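PDB 5H28: oxysterol-binding protein homolog 1 from Saccharomyces cerevisiae, which carries sterols and other lipids between membranes, and is targeted to the nucleus–vacuole junction by the ankyrin-repeat domain that forms this chain. Local coordinates for residues N36-Q39 with V40-M44; K214-R217 with K218-P222; L250-A253 with T254-S258. All coordinates share one frame; numbering follows the deposited sequence.

Interaction 1 of 3, residues N36-Q39 with V40-M44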
loop_
_atom_site.group_PDB
_atom_site.type_symbol
_atom_site.label_atom_id
_atom_site.label_comp_id
_atom_site.label_asym_id
_atom_site.label_seq_id
_atom_site.Cartn_x
_atom_site.Cartn_y
_atom_site.Cartn_z
ATOM N N ASN A 36 15.200 -21.129 -13.038
ATOM C CA ASN A 36 14.768 -20.511 -14.285
ATOM C C ASN A 36 13.255 -20.521 -14.402
ATOM O O ASN A 36 12.654 -19.536 -14.832
ATOM C CB ASN A 36 15.387 -21.232 -15.481
ATOM C CG ASN A 36 16.898 -21.162 -15.475
ATOM O OD1 ASN A 36 17.478 -20.097 -15.261
ATOM N ND2 ASN A 36 17.545 -22.295 -15.718
ATOM N N VAL A 37 12.644 -21.638 -14.025
ATOM C CA VAL A 37 11.195 -21.766 -14.069
ATOM C C VAL A 37 10.567 -20.697 -13.183
ATOM O O VAL A 37 9.647 -19.997 -13.596
ATOM C CB VAL A 37 10.751 -23.169 -13.592
ATOM C CG1 VAL A 37 9.249 -23.198 -13.340
ATOM C CG2 VAL A 37 11.127 -24.206 -14.647
ATOM N N GLN A 38 11.081 -20.571 -11.964
ATOM C CA GLN A 38 10.576 -19.583 -11.021
ATOM C C GLN A 38 10.755 -18.156 -11.530
ATOM O O GLN A 38 9.833 -17.349 -11.476
ATOM C CB GLN A 38 11.289 -19.725 -9.675
ATOM C CG GLN A 38 10.909 -20.962 -8.883
ATOM C CD GLN A 38 9.487 -20.905 -8.373
ATOM O OE1 GLN A 38 9.087 -19.934 -7.730
ATOM N NE2 GLN A 38 8.713 -21.945 -8.653
ATOM N N GLN A 39 11.946 -17.848 -12.029
ATOM C CA GLN A 39 12.229 -16.509 -12.514
ATOM C C GLN A 39 11.336 -16.070 -13.666
ATOM O O GLN A 39 10.905 -14.917 -13.712
ATOM C CB GLN A 39 13.702 -16.403 -12.901
ATOM C CG GLN A 39 14.619 -16.439 -11.688
ATOM C CD GLN A 39 16.082 -16.535 -12.052
ATOM O OE1 GLN A 39 16.591 -15.739 -12.836
ATOM N NE2 GLN A 39 16.773 -17.505 -11.467
ATOM N N VAL A 40 11.055 -16.978 -14.595
ATOM C CA VAL A 40 10.203 -16.639 -15.726
ATOM C C VAL A 40 8.746 -16.506 -15.289
ATOM O O VAL A 40 8.030 -15.630 -15.776
ATOM C CB VAL A 40 10.329 -17.689 -16.851
ATOM C CG1 VAL A 40 9.294 -17.428 -17.945
ATOM C CG2 VAL A 40 11.729 -17.624 -17.447
ATOM N N LEU A 41 8.306 -17.369 -14.374
ATOM C CA LEU A 41 6.933 -17.303 -13.878
ATOM C C LEU A 41 6.690 -15.981 -13.155
ATOM O O LEU A 41 5.605 -15.412 -13.255
ATOM C CB LEU A 41 6.634 -18.479 -12.940
ATOM C CG LEU A 41 6.447 -19.845 -13.603
ATOM C CD1 LEU A 41 6.287 -20.910 -12.529
ATOM C CD2 LEU A 41 5.229 -19.820 -14.517
ATOM N N HIS A 42 7.695 -15.492 -12.429
ATOM C CA HIS A 42 7.569 -14.220 -11.718
ATOM C C HIS A 42 7.352 -13.050 -12.680
ATOM O O HIS A 42 6.817 -12.015 -12.293
ATOM C CB HIS A 42 8.817 -13.935 -10.873
ATOM C CG HIS A 42 8.773 -14.536 -9.502
ATOM N ND1 HIS A 42 8.972 -15.878 -9.269
ATOM C CD2 HIS A 42 8.533 -13.975 -8.293
ATOM C CE1 HIS A 42 8.854 -16.121 -7.975
ATOM N NE2 HIS A 42 8.587 -14.983 -7.360
ATOM N N LEU A 43 7.770 -13.212 -13.931
ATOM C CA LEU A 43 7.604 -12.150 -14.920
ATOM C C LEU A 43 6.451 -12.421 -15.877
ATOM O O LEU A 43 6.236 -11.671 -16.825
ATOM C CB LEU A 43 8.897 -11.962 -15.720
ATOM C CG LEU A 43 10.088 -11.407 -14.934
ATOM C CD1 LEU A 43 11.347 -11.502 -15.778
ATOM C CD2 LEU A 43 9.819 -9.965 -14.534
ATOM N N MET A 44 5.692 -13.483 -15.621
ATOM C CA MET A 44 4.586 -13.825 -16.500
ATOM C C MET A 44 3.549 -12.720 -16.668
ATOM O O MET A 44 3.082 -12.476 -17.780
ATOM C CB MET A 44 3.907 -15.111 -16.027
ATOM C CG MET A 44 2.691 -15.504 -16.866
ATOM S SD MET A 44 2.167 -17.207 -16.588
ATOM C CE MET A 44 1.868 -17.182 -14.826
#

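Interaction 2 of 3, residues K214-R217 with K218-P222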
loop_
_atom_site.group_PDB
_atom_site.type_symbol
_atom_site.label_atom_id
_atom_site.label_comp_id
_atom_site.label_asym_id
_atom_site.label_seq_id
_atom_site.Cartn_x
_atom_site.Cartn_y
_atom_site.Cartn_z
ATOM N N LYS A 214 4.501 17.297 14.709
ATOM C CA LYS A 214 3.540 17.743 13.708
ATOM C C LYS A 214 2.460 18.664 14.262
ATOM O O LYS A 214 1.850 18.380 15.295
ATOM C CB LYS A 214 2.881 16.530 13.045
ATOM C CG LYS A 214 2.011 16.870 11.848
ATOM C CD LYS A 214 2.852 17.384 10.687
ATOM C CE LYS A 214 1.985 17.784 9.509
ATOM N NZ LYS A 214 2.810 18.176 8.335
ATOM N N ARG A 215 2.231 19.771 13.565
ATOM C CA ARG A 215 1.210 20.737 13.954
ATOM C C ARG A 215 -0.051 20.493 13.130
ATOM O O ARG A 215 0.023 20.289 11.914
ATOM C CB ARG A 215 1.728 22.160 13.723
ATOM C CG ARG A 215 2.942 22.495 14.578
ATOM C CD ARG A 215 3.636 23.777 14.134
ATOM N NE ARG A 215 4.780 24.085 14.991
ATOM C CZ ARG A 215 4.678 24.498 16.249
ATOM N NH1 ARG A 215 5.768 24.750 16.957
ATOM N NH2 ARG A 215 3.484 24.670 16.799
ATOM N N ASP A 216 -1.207 20.495 13.789
ATOM C CA ASP A 216 -2.460 20.280 13.076
ATOM C C ASP A 216 -2.937 21.558 12.389
ATOM O O ASP A 216 -2.206 22.548 12.341
ATOM C CB ASP A 216 -3.543 19.725 14.017
ATOM C CG ASP A 216 -4.016 20.731 15.056
ATOM O OD1 ASP A 216 -3.575 21.899 15.047
ATOM O OD2 ASP A 216 -4.853 20.337 15.894
ATOM N N ARG A 217 -4.155 21.534 11.859
ATOM C CA ARG A 217 -4.698 22.685 11.149
ATOM C C ARG A 217 -4.775 23.958 11.981
ATOM O O ARG A 217 -4.813 25.058 11.427
ATOM C CB ARG A 217 -6.079 22.353 10.571
ATOM C CG ARG A 217 -7.163 22.053 11.590
ATOM C CD ARG A 217 -8.457 21.685 10.874
ATOM N NE ARG A 217 -9.514 21.255 11.784
ATOM C CZ ARG A 217 -10.306 22.077 12.467
ATOM N NH1 ARG A 217 -10.170 23.390 12.349
ATOM N NH2 ARG A 217 -11.235 21.581 13.273
ATOM N N LYS A 218 -4.795 23.812 13.301
ATOM C CA LYS A 218 -4.859 24.971 14.185
ATOM C C LYS A 218 -3.457 25.377 14.621
ATOM O O LYS A 218 -3.290 26.246 15.477
ATOM C CB LYS A 218 -5.721 24.653 15.405
ATOM C CG LYS A 218 -7.150 24.279 15.051
ATOM C CD LYS A 218 -7.979 24.024 16.293
ATOM C CE LYS A 218 -9.401 23.642 15.930
ATOM N NZ LYS A 218 -10.231 23.403 17.144
ATOM N N GLY A 219 -2.456 24.742 14.017
ATOM C CA GLY A 219 -1.069 25.038 14.337
ATOM C C GLY A 219 -0.611 24.493 15.675
ATOM O O GLY A 219 0.466 24.843 16.160
ATOM N N LYS A 220 -1.416 23.615 16.265
ATOM C CA LYS A 220 -1.101 23.040 17.568
ATOM C C LYS A 220 -0.312 21.737 17.543
ATOM O O LYS A 220 -0.528 20.874 16.687
ATOM C CB LYS A 220 -2.393 22.805 18.354
ATOM C CG LYS A 220 -3.033 24.071 18.879
ATOM C CD LYS A 220 -2.227 24.624 20.041
ATOM C CE LYS A 220 -2.660 26.032 20.395
ATOM N NZ LYS A 220 -2.392 26.955 19.261
ATOM N N LEU A 221 0.610 21.613 18.493
ATOM C CA LEU A 221 1.408 20.404 18.645
ATOM C C LEU A 221 0.590 19.507 19.562
ATOM O O LEU A 221 -0.212 19.999 20.356
ATOM C CB LEU A 221 2.742 20.707 19.333
ATOM C CG LEU A 221 3.790 21.555 18.612
ATOM C CD1 LEU A 221 4.910 21.902 19.582
ATOM C CD2 LEU A 221 4.332 20.793 17.413
ATOM N N PRO A 222 0.773 18.184 19.470
ATOM C CA PRO A 222 0.014 17.283 20.340
ATOM C C PRO A 222 0.161 17.628 21.828
ATOM O O PRO A 222 -0.815 17.604 22.580
ATOM C CB PRO A 222 0.600 15.912 20.008
ATOM C CG PRO A 222 0.950 16.043 18.557
ATOM C CD PRO A 222 1.570 17.425 18.487
#

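Interaction 3 of 3, residues L250-A253 with T254-S258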
loop_
_atom_site.group_PDB
_atom_site.type_symbol
_atom_site.label_atom_id
_atom_site.label_comp_id
_atom_site.label_asym_id
_atom_site.label_seq_id
_atom_site.Cartn_x
_atom_site.Cartn_y
_atom_site.Cartn_z
ATOM N N LEU A 250 4.206 12.144 25.565
ATOM C CA LEU A 250 4.557 13.043 24.479
ATOM C C LEU A 250 5.945 13.657 24.644
ATOM O O LEU A 250 6.633 13.909 23.655
ATOM C CB LEU A 250 3.488 14.128 24.339
ATOM C CG LEU A 250 2.134 13.551 23.912
ATOM C CD1 LEU A 250 1.056 14.613 24.011
ATOM C CD2 LEU A 250 2.233 13.015 22.487
ATOM N N GLU A 251 6.366 13.896 25.883
ATOM C CA GLU A 251 7.694 14.459 26.114
ATOM C C GLU A 251 8.750 13.435 25.720
ATOM O O GLU A 251 9.755 13.771 25.090
ATOM C CB GLU A 251 7.853 14.869 27.582
ATOM C CG GLU A 251 7.094 16.142 27.925
ATOM C CD GLU A 251 7.104 16.474 29.404
ATOM O OE1 GLU A 251 6.645 17.581 29.758
ATOM O OE2 GLU A 251 7.558 15.634 30.212
ATOM N N ARG A 252 8.507 12.181 26.089
ATOM C CA ARG A 252 9.414 11.085 25.766
ATOM C C ARG A 252 9.458 10.883 24.254
ATOM O O ARG A 252 10.531 10.727 23.667
ATOM C CB ARG A 252 8.937 9.792 26.439
ATOM C CG ARG A 252 9.743 8.558 26.063
ATOM C CD ARG A 252 9.203 7.303 26.739
ATOM N NE ARG A 252 9.947 6.113 26.332
ATOM C CZ ARG A 252 9.722 4.886 26.791
ATOM N NH1 ARG A 252 10.458 3.872 26.354
ATOM N NH2 ARG A 252 8.767 4.669 27.686
ATOM N N ALA A 253 8.285 10.891 23.630
ATOM C CA ALA A 253 8.185 10.703 22.188
ATOM C C ALA A 253 8.898 11.821 21.443
ATOM O O ALA A 253 9.493 11.592 20.391
ATOM C CB ALA A 253 6.720 10.643 21.768
ATOM N N THR A 254 8.835 13.030 21.988
ATOM C CA THR A 254 9.490 14.170 21.363
ATOM C C THR A 254 11.003 13.953 21.369
ATOM O O THR A 254 11.701 14.364 20.442
ATOM C CB THR A 254 9.130 15.481 22.095
ATOM O OG1 THR A 254 7.717 15.708 21.985
ATOM C CG2 THR A 254 9.861 16.661 21.481
ATOM N N ARG A 255 11.503 13.293 22.410
ATOM C CA ARG A 255 12.931 13.015 22.513
ATOM C C ARG A 255 13.332 11.836 21.626
ATOM O O ARG A 255 14.404 11.841 21.020
ATOM C CB ARG A 255 13.317 12.707 23.968
ATOM C CG ARG A 255 13.174 13.878 24.933
ATOM C CD ARG A 255 13.794 13.551 26.292
ATOM N NE ARG A 255 13.107 12.463 26.986
ATOM C CZ ARG A 255 12.004 12.609 27.715
ATOM N NH1 ARG A 255 11.451 11.555 28.303
ATOM N NH2 ARG A 255 11.459 13.809 27.870
ATOM N N GLU A 256 12.458 10.835 21.544
ATOM C CA GLU A 256 12.715 9.626 20.762
ATOM C C GLU A 256 12.438 9.692 19.260
ATOM O O GLU A 256 13.061 8.965 18.485
ATOM C CB GLU A 256 11.908 8.457 21.336
ATOM C CG GLU A 256 12.262 8.055 22.754
ATOM C CD GLU A 256 11.397 6.911 23.265
ATOM O OE1 GLU A 256 11.622 6.460 24.407
ATOM O OE2 GLU A 256 10.495 6.465 22.526
ATOM N N GLN A 257 11.502 10.542 18.850
ATOM C CA GLN A 257 11.120 10.654 17.440
ATOM C C GLN A 257 12.279 10.530 16.448
ATOM O O GLN A 257 12.207 9.735 15.509
ATOM C CB GLN A 257 10.357 11.964 17.207
ATOM C CG GLN A 257 9.774 12.130 15.804
ATOM C CD GLN A 257 8.960 10.936 15.336
ATOM O OE1 GLN A 257 8.268 10.288 16.124
ATOM N NE2 GLN A 257 9.029 10.649 14.038
ATOM N N SER A 258 13.329 11.319 16.659
ATOM C CA SER A 258 14.521 11.312 15.810
ATOM C C SER A 258 14.338 11.924 14.418
ATOM O O SER A 258 15.150 12.743 13.984
ATOM C CB SER A 258 15.069 9.886 15.682
ATOM O OG SER A 258 15.504 9.397 16.940
HETATM O O HOH W 1 9.606 13.981 30.591
HETATM O O HOH W 2 8.047 9.557 18.661
#

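Interaction 1 of 3, residues N36-Q39 with V40-M44
The backbone oxygen Q38 O takes two hydrogen bonds from one residue: H42 N reaches it at 3.0 Å as the ordinary i to i+4 helix bond, and H42 ND1 at 2.8 Å. ND1 is therefore a protonated nitrogen here. It meets the oxygen nearly in the plane of the imidazole, but lies well above the carbonyl plane, while the amide comes in at a smaller tilt. With chi1 at -87° the ring folds back along the helix, and the bond fixes its rotation; histidine fits here because its ring donor can reach a carbonyl one turn back. The Q38 amide passes obliquely by the ring, OE1 3.8 Å from H42 CE1, the two planes 72° apart. One residue on, Q39 turns its OE1 to K2. The buried face of the turn is apolar: V37 CG1 touches L41 CD1 at 3.8 Å, side by side and pointing the same way, a pair accompanied by the helix bond from L41 N to V37 O. V37 and V40 pack on L5 and L9 of helix 2-15, and L41 on F29 and I75. Helix 35-42 is thus packed between helix 2-15 and these loop residues, with L43 at the N-cap of helix 44-51.

Interaction 2 of 3, residues K214-R217 with K218-P222
D216 OD1 accepts two backbone amides, K218 N at 2.9 Å and K220 N at 3.0 Å, which approach from opposite faces of the carboxylate plane. The first closes an Asx turn. Both depend on the D216 rotamer: with chi1 at 69°, CG is tucked between the backbone N and the carbonyl carbon, and the carboxylate folds over the turn. Aspartate suits the place because its short arm reaches both amides. The chain here makes a type I turn from D216 to G219 with a G1 bulge. G219 N bonds D216 O at 2.8 Å, and D216 N donates to K220 O across the hairpin; G219 takes a positive phi, which a residue with a side chain adopts less readily. R215 runs extended from CG to NE and then swings at chi4, -71°, which puts G219 O in the plane of the guanidinium, 3.1 Å from NH2. L221 CG lies over one face of that group, towards its rim, and L221 CD2 touches R215 CG at 3.6 Å, so the arginine is held by its edge and covered on a face. R217 and K218 lie side by side, K218 CE over the R217 guanidinium. Their charged ends, R217 NH2 and K218 NZ, are 4.4 Å apart, but R217 NE has its own salt bridge to D187, which should ease the repulsion. Beyond the turn, K214 O receives a bond from H191 on helix 189-196, and P222 packs on that helix. Such hairpins link successive repeats in ankyrin proteins. A single carboxylate oxygen thus satisfies two backbone amides turned inward by the bend, and the ammonium groups of K218 and K220, nearby though not in contact with it, would probably favour the ionised carboxylate.

Interaction 3 of 3, residues L250-A253 with T254-S258
R252 NE and E256 OE1 form a salt bridge one helical turn apart, 2.6 Å long and nearly straight at 169°. The oxygen lies in the guanidinium plane, while the nitrogen stands above the carboxylate plane, the two flat groups being almost perpendicular, 88° apart. It is a single-oxygen contact on NE and not a paired one. R252 CG is anti to the backbone N (chi1 175°), its chain runs out extended, and the E256 carboxylate crosses it, OE1 also near R252 CG. A second arginine, R255, bends at chi3 and lays its guanidinium over the backbone, E251 O and R252 CA both against one face. A water joins its NH2 to E251 OE2, lying 2.7 Å from that oxygen, so the E251–R255 charge pairing is solvent-mediated. On another side of the helix, T254 turns OG1 beside its backbone N and donates to L250 O at 2.7 Å, from the face opposite to the one used by T254 N at 2.9 Å. Threonine answers two needs, its hydroxyl returning to the backbone while the side chain also touches F213; a valine here would probably leave L250 O with the amide bond alone from this residue and set a methyl against the carbonyl. L250 packs on V226. At the end of the helix, A253 O takes Q257 N at 2.7 Å and a second water that also bonds Q257 OE1, while Q257 NE2 holds V259 O; S258, with positive phi, turns its OG back to E256 O. The charged and hydroxyl groups described here find partners mainly within their own stretch of chain, by one direct ion pair, one water bridge and hydroxyls returned to backbone carbonyls.

In the fold
Interaction 1 lies on the opposite side of the chain's centre from the other two, in the N-terminal part of the ankyrin domain: its centre is about 49 Å from that of interaction 2 and about 46 Å from that of interaction 3, and the nearest atoms are still about 37 and 33 Å away. Interactions 2 and 3 are neighbours, with centres about 16 Å apart and a direct packing contact between P222 O and L250 CD1 at 3.8 Å; the hairpin thus abuts helix 241-256, which follows it in the chain. All three are local, and none belongs to a lipid pocket, since lipids are bound by the OSBP-related domain, which this chain lacks.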